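Local atomic coordinates of autophagy protein 5 (PDB entry 2DYO), a protein that takes part in autophagic vesicle formation and cytoplasm-to-vacuole transport in yeast and is required for selective degradation of mitochondria and of the nucleus. Residues P53-K58 and F75-N80. Residues are numbered along the deposited sequence; the frame is centred on the assembly and turned at random.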
# COMPACT_ATOMS: atom_id res chain seq x y z
N PRO A 53 1.05 -17.46 -1.27
CA PRO A 53 0.93 -18.79 -0.65
C PRO A 53 -0.53 -19.25 -0.66
O PRO A 53 -0.83 -20.41 -0.98
CB PRO A 53 1.44 -18.56 0.77
CG PRO A 53 2.50 -17.52 0.56
CD PRO A 53 1.80 -16.55 -0.38
N LEU A 54 -1.43 -18.33 -0.32
CA LEU A 54 -2.86 -18.61 -0.29
C LEU A 54 -3.36 -18.98 -1.68
O LEU A 54 -4.17 -19.89 -1.85
CB LEU A 54 -3.61 -17.38 0.23
CG LEU A 54 -5.13 -17.48 0.34
CD1 LEU A 54 -5.50 -18.41 1.49
CD2 LEU A 54 -5.72 -16.09 0.58
N ILE A 55 -2.86 -18.26 -2.68
CA ILE A 55 -3.25 -18.50 -4.07
C ILE A 55 -2.74 -19.86 -4.55
O ILE A 55 -3.51 -20.69 -5.04
CB ILE A 55 -2.70 -17.40 -5.00
CG1 ILE A 55 -3.37 -16.06 -4.66
CG2 ILE A 55 -2.94 -17.77 -6.46
CD1 ILE A 55 -2.90 -14.91 -5.52
N TRP A 56 -1.44 -20.08 -4.42
CA TRP A 56 -0.85 -21.34 -4.86
C TRP A 56 -1.52 -22.54 -4.20
O TRP A 56 -1.87 -23.50 -4.89
CB TRP A 56 0.65 -21.33 -4.56
CG TRP A 56 1.45 -20.41 -5.45
CD1 TRP A 56 2.37 -19.49 -5.06
CD2 TRP A 56 1.39 -20.35 -6.88
NE1 TRP A 56 2.90 -18.85 -6.16
CE2 TRP A 56 2.31 -19.36 -7.29
CE3 TRP A 56 0.65 -21.03 -7.85
CZ2 TRP A 56 2.52 -19.04 -8.63
CZ3 TRP A 56 0.86 -20.71 -9.19
CH2 TRP A 56 1.78 -19.72 -9.57
N ASN A 57 -1.70 -22.49 -2.89
CA ASN A 57 -2.33 -23.59 -2.17
C ASN A 57 -3.71 -23.96 -2.70
O ASN A 57 -4.14 -25.11 -2.58
CB ASN A 57 -2.45 -23.28 -0.68
CG ASN A 57 -3.17 -24.38 0.08
OD1 ASN A 57 -2.68 -25.51 0.19
ND2 ASN A 57 -4.34 -24.06 0.62
N LYS A 58 -4.41 -23.00 -3.30
CA LYS A 58 -5.75 -23.27 -3.81
C LYS A 58 -5.79 -23.81 -5.23
O LYS A 58 -6.68 -24.58 -5.57
CB LYS A 58 -6.62 -22.01 -3.73
CG LYS A 58 -8.04 -22.24 -4.21
CD LYS A 58 -8.92 -21.01 -4.05
CE LYS A 58 -10.37 -21.35 -4.39
NZ LYS A 58 -11.30 -20.21 -4.16
N PHE A 75 5.22 -13.95 -13.74
CA PHE A 75 3.90 -13.74 -13.15
C PHE A 75 3.78 -12.34 -12.56
O PHE A 75 4.71 -11.84 -11.93
CB PHE A 75 3.67 -14.76 -12.03
CG PHE A 75 3.84 -16.19 -12.46
CD1 PHE A 75 4.37 -17.13 -11.58
CD2 PHE A 75 3.47 -16.61 -13.73
CE1 PHE A 75 4.53 -18.46 -11.95
CE2 PHE A 75 3.62 -17.94 -14.12
CZ PHE A 75 4.15 -18.86 -13.23
N TRP A 76 2.63 -11.71 -12.78
CA TRP A 76 2.37 -10.37 -12.25
C TRP A 76 0.88 -10.11 -12.14
O TRP A 76 0.06 -10.85 -12.71
CB TRP A 76 3.05 -9.31 -13.13
CG TRP A 76 2.49 -9.15 -14.51
CD1 TRP A 76 1.44 -8.36 -14.89
CD2 TRP A 76 2.96 -9.77 -15.71
NE1 TRP A 76 1.23 -8.45 -16.24
CE2 TRP A 76 2.15 -9.31 -16.78
CE3 TRP A 76 3.99 -10.68 -16.00
CZ2 TRP A 76 2.34 -9.73 -18.10
CZ3 TRP A 76 4.18 -11.09 -17.31
CH2 TRP A 76 3.35 -10.62 -18.35
N PHE A 77 0.51 -9.08 -11.39
CA PHE A 77 -0.89 -8.74 -11.20
C PHE A 77 -1.38 -7.70 -12.19
O PHE A 77 -0.61 -6.87 -12.67
CB PHE A 77 -1.15 -8.21 -9.79
CG PHE A 77 -0.87 -9.20 -8.71
CD1 PHE A 77 0.23 -9.05 -7.88
CD2 PHE A 77 -1.74 -10.27 -8.48
CE1 PHE A 77 0.47 -9.94 -6.84
CE2 PHE A 77 -1.51 -11.17 -7.44
CZ PHE A 77 -0.40 -11.00 -6.62
N GLU A 78 -2.67 -7.75 -12.48
CA GLU A 78 -3.29 -6.80 -13.38
C GLU A 78 -4.65 -6.36 -12.87
O GLU A 78 -5.29 -7.07 -12.08
CB GLU A 78 -3.41 -7.40 -14.78
CG GLU A 78 -2.22 -7.10 -15.67
CD GLU A 78 -2.34 -7.69 -17.06
OE1 GLU A 78 -3.48 -7.82 -17.56
OE2 GLU A 78 -1.30 -8.02 -17.66
N HIS A 79 -5.06 -5.18 -13.29
CA HIS A 79 -6.34 -4.62 -12.92
C HIS A 79 -6.90 -4.05 -14.22
O HIS A 79 -6.33 -3.14 -14.82
CB HIS A 79 -6.17 -3.52 -11.87
CG HIS A 79 -7.44 -2.80 -11.54
ND1 HIS A 79 -7.88 -1.69 -12.23
CD2 HIS A 79 -8.39 -3.06 -10.60
CE1 HIS A 79 -9.03 -1.29 -11.73
NE2 HIS A 79 -9.37 -2.10 -10.74
N ASN A 80 -8.02 -4.61 -14.66
CA ASN A 80 -8.64 -4.19 -15.91
C ASN A 80 -7.63 -4.19 -17.05
O ASN A 80 -7.48 -3.21 -17.77
CB ASN A 80 -9.27 -2.80 -15.75
CG ASN A 80 -10.49 -2.80 -14.84
OD1 ASN A 80 -11.17 -3.82 -14.70
ND2 ASN A 80 -10.79 -1.65 -14.24
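F75 meets W56 where helix 52-59 of the first ubiquitin-like (UblA) domain lies over one face of the mixed five-stranded sheet. The strand order 2-1-5-3-4 is that of the ubiquitin beta-grasp fold, and 74-79 is the third of those strands. Helix and strand stay well separated here, with the CA atoms of W56 and F75 12.2 Å apart, and long hydrophobic side chains span the distance. F75 reaches across with one side of its ring, CD1 and CE1, against the far rim of the indole, CZ2 and CH2; the closest pair is F75 CE1 and W56 CH2 at 3.8 Å. The phenyl ring comes in at the indole edge, close to the indole plane, and the two planes are inclined by 57°, too oblique for either a stack or a T-shape. In W56, CG sits anti to the carbonyl carbon (chi1 -72°), which carries the six-membered ring from the flank of the helix toward F75. The F75 ring also meets that of F26, and its side chain rests on M125 of strand 118-126.

W76 faces the other side of the sheet, toward L129, P130 and I133, and its NE1 donates to E78 OE2 over 2.9 Å. The bond is bent, 148° at the hydrogen, and reaches the oxygen on its anti side, tying together two side chains on the sheet face turned from the helix.

F77 returns to the helix side, buried among I55, I84, I121 and I136. With its second torsion fully extended, I55 carries its terminal methyl toward the F77 ring: CD1 arrives at the edge of the phenyl ring, near its plane, 4.4 Å from F77 CE2.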